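Local structure of walker-type atpase (Pyrococcus abyssi, 2QEN) at residues F216-E227 and F245-F255. The protein probably binds and hydrolyses ATP as an archaeal P-loop ATPase, holding ADP and a magnesium ion in this structure, though its cellular role is unknown. The protein carries 1 engineered substitution. Residues are numbered along the deposited sequence; the frame is centred on the assembly and turned at random.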
ATOM      1  N   PHE A 216      23.434  -9.281  -3.880  1.00 29.76           N
ATOM      2  CA  PHE A 216      24.812  -9.228  -4.370  1.00 29.95           C
ATOM      3  C   PHE A 216      25.318 -10.604  -4.816  1.00 30.90           C
ATOM      4  O   PHE A 216      26.069 -10.713  -5.786  1.00 30.98           O
ATOM      5  CB  PHE A 216      25.734  -8.609  -3.317  1.00 28.86           C
ATOM      6  CG  PHE A 216      25.461  -7.147  -3.057  1.00 28.09           C
ATOM      7  CD1 PHE A 216      25.652  -6.196  -4.062  1.00 26.26           C
ATOM      8  CD2 PHE A 216      25.014  -6.715  -1.805  1.00 26.52           C
ATOM      9  CE1 PHE A 216      25.390  -4.836  -3.831  1.00 25.26           C
ATOM     10  CE2 PHE A 216      24.750  -5.356  -1.570  1.00 26.20           C
ATOM     11  CZ  PHE A 216      24.948  -4.421  -2.585  1.00 26.16           C
ATOM     12  N   ARG A 217      24.880 -11.648  -4.115  1.00 31.92           N
ATOM     13  CA  ARG A 217      25.193 -13.030  -4.468  1.00 33.55           C
ATOM     14  C   ARG A 217      24.748 -13.369  -5.894  1.00 33.80           C
ATOM     15  O   ARG A 217      25.498 -14.006  -6.647  1.00 34.10           O
ATOM     16  CB  ARG A 217      24.545 -13.987  -3.462  1.00 33.10           C
ATOM     17  CG  ARG A 217      25.159 -15.371  -3.435  1.00 35.44           C
ATOM     18  CD  ARG A 217      24.581 -16.238  -2.313  1.00 35.71           C
ATOM     19  NE  ARG A 217      25.199 -15.959  -1.009  1.00 39.35           N
ATOM     20  CZ  ARG A 217      24.576 -15.390   0.024  1.00 39.66           C
ATOM     21  NH1 ARG A 217      23.292 -15.030  -0.064  1.00 37.67           N
ATOM     22  NH2 ARG A 217      25.242 -15.197   1.158  1.00 39.60           N
ATOM     23  N   GLU A 218      23.538 -12.932  -6.257  1.00 34.32           N
ATOM     24  CA  GLU A 218      22.949 -13.184  -7.583  1.00 34.54           C
ATOM     25  C   GLU A 218      23.797 -12.669  -8.753  1.00 34.85           C
ATOM     26  O   GLU A 218      23.665 -13.161  -9.868  1.00 35.32           O
ATOM     27  CB  GLU A 218      21.519 -12.610  -7.675  1.00 34.47           C
ATOM     28  CG  GLU A 218      20.482 -13.323  -6.803  1.00 34.31           C
ATOM     29  CD  GLU A 218      19.102 -12.661  -6.829  1.00 34.80           C
ATOM     30  OE1 GLU A 218      18.999 -11.473  -7.215  1.00 35.13           O
ATOM     31  OE2 GLU A 218      18.112 -13.332  -6.456  1.00 35.57           O
ATOM     32  N   VAL A 219      24.655 -11.681  -8.504  1.00 35.38           N
ATOM     33  CA  VAL A 219      25.583 -11.183  -9.535  1.00 35.93           C
ATOM     34  C   VAL A 219      27.051 -11.460  -9.192  1.00 36.05           C
ATOM     35  O   VAL A 219      27.948 -10.743  -9.653  1.00 36.17           O
ATOM     36  CB  VAL A 219      25.383  -9.662  -9.833  1.00 35.98           C
ATOM     37  CG1 VAL A 219      24.007  -9.401 -10.479  1.00 36.38           C
ATOM     38  CG2 VAL A 219      25.566  -8.829  -8.571  1.00 35.52           C
ATOM     39  N   ASN A 220      27.282 -12.488  -8.376  1.00 36.30           N
ATOM     40  CA  ASN A 220      28.632 -12.933  -7.983  1.00 37.01           C
ATOM     41  C   ASN A 220      29.496 -11.827  -7.346  1.00 37.08           C
ATOM     42  O   ASN A 220      30.726 -11.909  -7.306  1.00 37.00           O
ATOM     43  CB  ASN A 220      29.344 -13.630  -9.164  1.00 37.01           C
ATOM     44  CG  ASN A 220      30.544 -14.487  -8.728  1.00 38.74           C
ATOM     45  OD1 ASN A 220      30.906 -14.535  -7.547  1.00 40.43           O
ATOM     46  ND2 ASN A 220      31.172 -15.170  -9.699  1.00 39.20           N
ATOM     47  N   LEU A 221      28.831 -10.793  -6.841  1.00 37.59           N
ATOM     48  CA  LEU A 221      29.504  -9.706  -6.144  1.00 37.77           C
ATOM     49  C   LEU A 221      29.604 -10.020  -4.651  1.00 37.93           C
ATOM     50  O   LEU A 221      28.640 -10.486  -4.030  1.00 37.81           O
ATOM     51  CB  LEU A 221      28.777  -8.379  -6.387  1.00 38.11           C
ATOM     52  CG  LEU A 221      29.499  -7.043  -6.151  1.00 38.04           C
ATOM     53  CD1 LEU A 221      30.811  -6.951  -6.915  1.00 39.31           C
ATOM     54  CD2 LEU A 221      28.590  -5.905  -6.540  1.00 37.45           C
ATOM     55  N   ASP A 222      30.803  -9.811  -4.112  1.00 38.25           N
ATOM     56  CA  ASP A 222      31.080  -9.914  -2.682  1.00 38.35           C
ATOM     57  C   ASP A 222      31.204  -8.499  -2.119  1.00 37.88           C
ATOM     58  O   ASP A 222      32.072  -7.735  -2.530  1.00 38.38           O
ATOM     59  CB  ASP A 222      32.372 -10.713  -2.429  1.00 38.74           C
ATOM     60  CG  ASP A 222      32.177 -12.232  -2.582  1.00 39.93           C
ATOM     61  OD1 ASP A 222      31.227 -12.793  -1.983  1.00 40.84           O
ATOM     62  OD2 ASP A 222      32.986 -12.869  -3.295  1.00 40.14           O
ATOM     63  N   VAL A 223      30.296  -8.140  -1.219  1.00 37.34           N
ATOM     64  CA  VAL A 223      30.317  -6.823  -0.585  1.00 36.08           C
ATOM     65  C   VAL A 223      30.731  -6.988   0.881  1.00 35.40           C
ATOM     66  O   VAL A 223      30.152  -7.821   1.596  1.00 35.25           O
ATOM     67  CB  VAL A 223      28.957  -6.108  -0.719  1.00 36.06           C
ATOM     68  CG1 VAL A 223      28.945  -4.793   0.058  1.00 35.35           C
ATOM     69  CG2 VAL A 223      28.642  -5.849  -2.189  1.00 35.85           C
ATOM     70  N   PRO A 224      31.735  -6.202   1.333  1.00 34.43           N
ATOM     71  CA  PRO A 224      32.227  -6.371   2.707  1.00 33.79           C
ATOM     72  C   PRO A 224      31.090  -6.291   3.726  1.00 33.31           C
ATOM     73  O   PRO A 224      30.115  -5.549   3.523  1.00 32.87           O
ATOM     74  CB  PRO A 224      33.199  -5.197   2.887  1.00 33.96           C
ATOM     75  CG  PRO A 224      33.614  -4.830   1.487  1.00 33.89           C
ATOM     76  CD  PRO A 224      32.430  -5.111   0.621  1.00 33.82           C
ATOM     77  N   GLU A 225      31.228  -7.069   4.800  1.00 32.92           N
ATOM     78  CA  GLU A 225      30.216  -7.213   5.845  1.00 32.15           C
ATOM     79  C   GLU A 225      29.775  -5.881   6.442  1.00 31.54           C
ATOM     80  O   GLU A 225      28.577  -5.635   6.587  1.00 31.07           O
ATOM     81  CB  GLU A 225      30.740  -8.119   6.962  1.00 32.33           C
ATOM     82  CG  GLU A 225      29.659  -8.501   7.953  1.00 33.11           C
ATOM     83  CD  GLU A 225      30.173  -9.295   9.134  1.00 34.89           C
ATOM     84  OE1 GLU A 225      31.390  -9.574   9.202  1.00 34.92           O
ATOM     85  OE2 GLU A 225      29.342  -9.643   9.999  1.00 35.66           O
ATOM     86  N   ASN A 226      30.749  -5.032   6.776  1.00 30.56           N
ATOM     87  CA  ASN A 226      30.488  -3.723   7.375  1.00 30.47           C
ATOM     88  C   ASN A 226      29.708  -2.728   6.490  1.00 29.85           C
ATOM     89  O   ASN A 226      29.028  -1.849   7.013  1.00 28.70           O
ATOM     90  CB  ASN A 226      31.796  -3.092   7.891  1.00 30.69           C
ATOM     91  CG  ASN A 226      32.176  -3.574   9.307  1.00 33.14           C
ATOM     92  OD1 ASN A 226      31.353  -4.148  10.040  1.00 34.94           O
ATOM     93  ND2 ASN A 226      33.428  -3.330   9.694  1.00 32.02           N
ATOM     94  N   GLU A 227      29.810  -2.871   5.166  1.00 29.73           N
ATOM     95  CA  GLU A 227      29.072  -2.023   4.232  1.00 30.48           C
ATOM     96  C   GLU A 227      27.589  -2.411   4.178  1.00 30.79           C
ATOM     97  O   GLU A 227      26.711  -1.549   4.068  1.00 30.95           O
ATOM     98  CB  GLU A 227      29.678  -2.074   2.817  1.00 29.90           C
ATOM     99  CG  GLU A 227      31.087  -1.449   2.690  1.00 31.45           C
ATOM    100  CD  GLU A 227      31.632  -1.521   1.263  1.00 31.87           C
ATOM    101  OE1 GLU A 227      30.824  -1.547   0.299  1.00 32.70           O
ATOM    102  OE2 GLU A 227      32.874  -1.562   1.100  1.00 35.20           O
ATOM    103  N   PHE A 245      19.068   0.879  -3.231  1.00 29.34           N
ATOM    104  CA  PHE A 245      20.476   0.787  -2.824  1.00 29.54           C
ATOM    105  C   PHE A 245      21.234  -0.318  -3.583  1.00 29.76           C
ATOM    106  O   PHE A 245      22.328  -0.083  -4.091  1.00 30.72           O
ATOM    107  CB  PHE A 245      20.596   0.580  -1.310  1.00 29.05           C
ATOM    108  CG  PHE A 245      22.016   0.361  -0.852  1.00 29.87           C
ATOM    109  CD1 PHE A 245      22.896   1.451  -0.731  1.00 26.29           C
ATOM    110  CD2 PHE A 245      22.483  -0.935  -0.575  1.00 26.93           C
ATOM    111  CE1 PHE A 245      24.220   1.251  -0.354  1.00 27.52           C
ATOM    112  CE2 PHE A 245      23.809  -1.143  -0.216  1.00 25.56           C
ATOM    113  CZ  PHE A 245      24.677  -0.062  -0.082  1.00 27.53           C
ATOM    114  N   GLY A 246      20.646  -1.516  -3.658  1.00 29.35           N
ATOM    115  CA  GLY A 246      21.259  -2.645  -4.350  1.00 28.78           C
ATOM    116  C   GLY A 246      21.557  -2.320  -5.808  1.00 28.71           C
ATOM    117  O   GLY A 246      22.662  -2.511  -6.264  1.00 28.51           O
ATOM    118  N   VAL A 247      20.556  -1.809  -6.520  1.00 28.81           N
ATOM    119  CA  VAL A 247      20.720  -1.248  -7.870  1.00 28.98           C
ATOM    120  C   VAL A 247      21.844  -0.199  -7.966  1.00 28.89           C
ATOM    121  O   VAL A 247      22.722  -0.313  -8.819  1.00 29.11           O
ATOM    122  CB  VAL A 247      19.360  -0.664  -8.394  1.00 29.30           C
ATOM    123  CG1 VAL A 247      19.526   0.089  -9.736  1.00 28.50           C
ATOM    124  CG2 VAL A 247      18.313  -1.802  -8.547  1.00 29.71           C
ATOM    125  N   GLU A 248      21.818   0.819  -7.106  1.00 28.75           N
ATOM    126  CA  GLU A 248      22.839   1.893  -7.143  1.00 28.41           C
ATOM    127  C   GLU A 248      24.246   1.380  -6.861  1.00 28.06           C
ATOM    128  O   GLU A 248      25.207   1.859  -7.443  1.00 28.47           O
ATOM    129  CB  GLU A 248      22.479   3.042  -6.187  1.00 28.70           C
ATOM    130  CG  GLU A 248      21.277   3.893  -6.625  1.00 30.59           C
ATOM    131  CD  GLU A 248      21.421   4.421  -8.054  1.00 36.18           C
ATOM    132  OE1 GLU A 248      22.568   4.638  -8.497  1.00 36.69           O
ATOM    133  OE2 GLU A 248      20.392   4.609  -8.751  1.00 39.45           O
ATOM    134  N   TYR A 249      24.357   0.372  -5.998  1.00 27.74           N
ATOM    135  CA  TYR A 249      25.645  -0.239  -5.714  1.00 27.59           C
ATOM    136  C   TYR A 249      26.199  -0.990  -6.914  1.00 27.35           C
ATOM    137  O   TYR A 249      27.383  -0.873  -7.198  1.00 27.11           O
ATOM    138  CB  TYR A 249      25.595  -1.138  -4.457  1.00 27.75           C
ATOM    139  CG  TYR A 249      26.968  -1.391  -3.842  1.00 27.87           C
ATOM    140  CD1 TYR A 249      27.880  -2.270  -4.446  1.00 29.39           C
ATOM    141  CD2 TYR A 249      27.347  -0.775  -2.656  1.00 27.93           C
ATOM    142  CE1 TYR A 249      29.152  -2.508  -3.888  1.00 28.38           C
ATOM    143  CE2 TYR A 249      28.602  -1.015  -2.085  1.00 28.86           C
ATOM    144  CZ  TYR A 249      29.497  -1.885  -2.710  1.00 28.35           C
ATOM    145  OH  TYR A 249      30.740  -2.112  -2.157  1.00 28.40           O
ATOM    146  N   LEU A 250      25.341  -1.738  -7.619  1.00 27.37           N
ATOM    147  CA  LEU A 250      25.731  -2.463  -8.839  1.00 27.13           C
ATOM    148  C   LEU A 250      26.186  -1.509  -9.953  1.00 26.87           C
ATOM    149  O   LEU A 250      27.080  -1.823 -10.737  1.00 27.18           O
ATOM    150  CB  LEU A 250      24.552  -3.309  -9.359  1.00 27.49           C
ATOM    151  CG  LEU A 250      24.099  -4.534  -8.550  1.00 28.01           C
ATOM    152  CD1 LEU A 250      23.196  -5.432  -9.397  1.00 27.66           C
ATOM    153  CD2 LEU A 250      25.271  -5.328  -8.028  1.00 28.52           C
ATOM    154  N   ARG A 251      25.550  -0.347 -10.013  1.00 26.14           N
ATOM    155  CA  ARG A 251      25.864   0.656 -11.004  1.00 25.91           C
ATOM    156  C   ARG A 251      27.108   1.504 -10.655  1.00 25.96           C
ATOM    157  O   ARG A 251      27.776   2.001 -11.544  1.00 24.97           O
ATOM    158  CB  ARG A 251      24.628   1.535 -11.206  1.00 25.79           C
ATOM    159  CG  ARG A 251      23.529   0.790 -11.953  1.00 25.98           C
ATOM    160  CD  ARG A 251      22.234   1.559 -11.999  1.00 27.66           C
ATOM    161  NE  ARG A 251      21.325   0.889 -12.920  1.00 31.11           N
ATOM    162  CZ  ARG A 251      20.155   1.369 -13.323  1.00 32.26           C
ATOM    163  NH1 ARG A 251      19.721   2.532 -12.883  1.00 32.35           N
ATOM    164  NH2 ARG A 251      19.428   0.674 -14.181  1.00 34.84           N
ATOM    165  N   ASN A 252      27.398   1.651  -9.358  1.00 25.92           N
ATOM    166  CA  ASN A 252      28.407   2.598  -8.887  1.00 26.45           C
ATOM    167  C   ASN A 252      29.616   1.989  -8.186  1.00 26.55           C
ATOM    168  O   ASN A 252      30.668   2.620  -8.143  1.00 26.52           O
ATOM    169  CB  ASN A 252      27.747   3.640  -7.979  1.00 26.24           C
ATOM    170  CG  ASN A 252      26.844   4.562  -8.749  1.00 26.71           C
ATOM    171  OD1 ASN A 252      27.318   5.506  -9.369  1.00 24.99           O
ATOM    172  ND2 ASN A 252      25.533   4.265  -8.758  1.00 25.13           N
ATOM    173  N   GLY A 253      29.446   0.794  -7.604  1.00 26.96           N
ATOM    174  CA  GLY A 253      30.578  -0.005  -7.092  1.00 27.11           C
ATOM    175  C   GLY A 253      31.190   0.483  -5.791  1.00 27.53           C
ATOM    176  O   GLY A 253      32.280   0.047  -5.407  1.00 27.21           O
ATOM    177  N   ASP A 254      30.476   1.361  -5.086  1.00 27.24           N
ATOM    178  CA  ASP A 254      31.036   2.034  -3.916  1.00 27.26           C
ATOM    179  C   ASP A 254      29.932   2.329  -2.897  1.00 26.90           C
ATOM    180  O   ASP A 254      28.833   2.779  -3.275  1.00 25.82           O
ATOM    181  CB  ASP A 254      31.740   3.316  -4.363  1.00 27.91           C
ATOM    182  CG  ASP A 254      32.219   4.161  -3.197  1.00 30.18           C
ATOM    183  OD1 ASP A 254      33.244   3.806  -2.605  1.00 32.64           O
ATOM    184  OD2 ASP A 254      31.571   5.182  -2.878  1.00 31.37           O
ATOM    185  N   PHE A 255      30.212   2.050  -1.617  1.00 26.18           N
ATOM    186  CA  PHE A 255      29.206   2.277  -0.582  1.00 26.58           C
ATOM    187  C   PHE A 255      28.771   3.740  -0.512  1.00 26.06           C
ATOM    188  O   PHE A 255      27.582   4.015  -0.507  1.00 26.30           O
ATOM    189  CB  PHE A 255      29.615   1.796   0.821  1.00 26.37           C
ATOM    190  CG  PHE A 255      28.575   2.112   1.858  1.00 28.29           C
ATOM    191  CD1 PHE A 255      27.477   1.277   2.035  1.00 28.23           C
ATOM    192  CD2 PHE A 255      28.648   3.289   2.603  1.00 29.81           C
ATOM    193  CE1 PHE A 255      26.489   1.593   2.942  1.00 28.81           C
ATOM    194  CE2 PHE A 255      27.662   3.604   3.527  1.00 29.01           C
ATOM    195  CZ  PHE A 255      26.573   2.754   3.682  1.00 29.30           C
TER
HETATM  196  O   HOH W   1      32.376   0.218  -1.224  1.00 27.03           O
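The ring of F216 drives its edge against a face of Y249 in a T-shaped stack, the centroids 5.2 Å apart and the planes at 72°. CE1 leads, 3.6 Å from Y249 CD1, and the whole ring sits as a knob among F245, G246, Y249 and L250. V223, from the loop that follows, lays CG2 over the centre of the F216 ring, 3.4 Å above its plane, and also meets Y249 CE1 at 3.8 Å. The apolar patch continues toward the surface at L250: V219 meets it tip to tip, CG2 to CD2 at 3.6 Å, while L221 slides past in the opposite direction. Y249 stands with CG anti to the backbone N (chi1 -160°), a torsion that sends its phenol across to E227. There OH donates to the syn lone pair of E227 OE1 at 2.5 Å, a short bond made at the edge of the ring. A water donates weakly to the same oxygen and accepts from F255 N, linking the carboxylate to the start of the next helix. E227 and F255 also slide past each other in opposite directions, E227 O lying 3.3 Å from F255 CE1. With an alanine at Y249, the F216 edge and V223 CG2 would probably lose the ring they pack on, and E227 OE1 its phenol donor. Where helix 205-217 ends, N220 is the C-prime residue of a Schellman motif, which turns the chain into the connection to helix 225-235. The contact thus illustrates how a helix-to-helix connection is packed onto a third helix: residues 216-227 lie along the C-terminal half of helix 239-252 and reach the start of helix 255-280 at F255, with F3 edge-to-face on F216, M1 touching V219 and L250, and A258 against Y249.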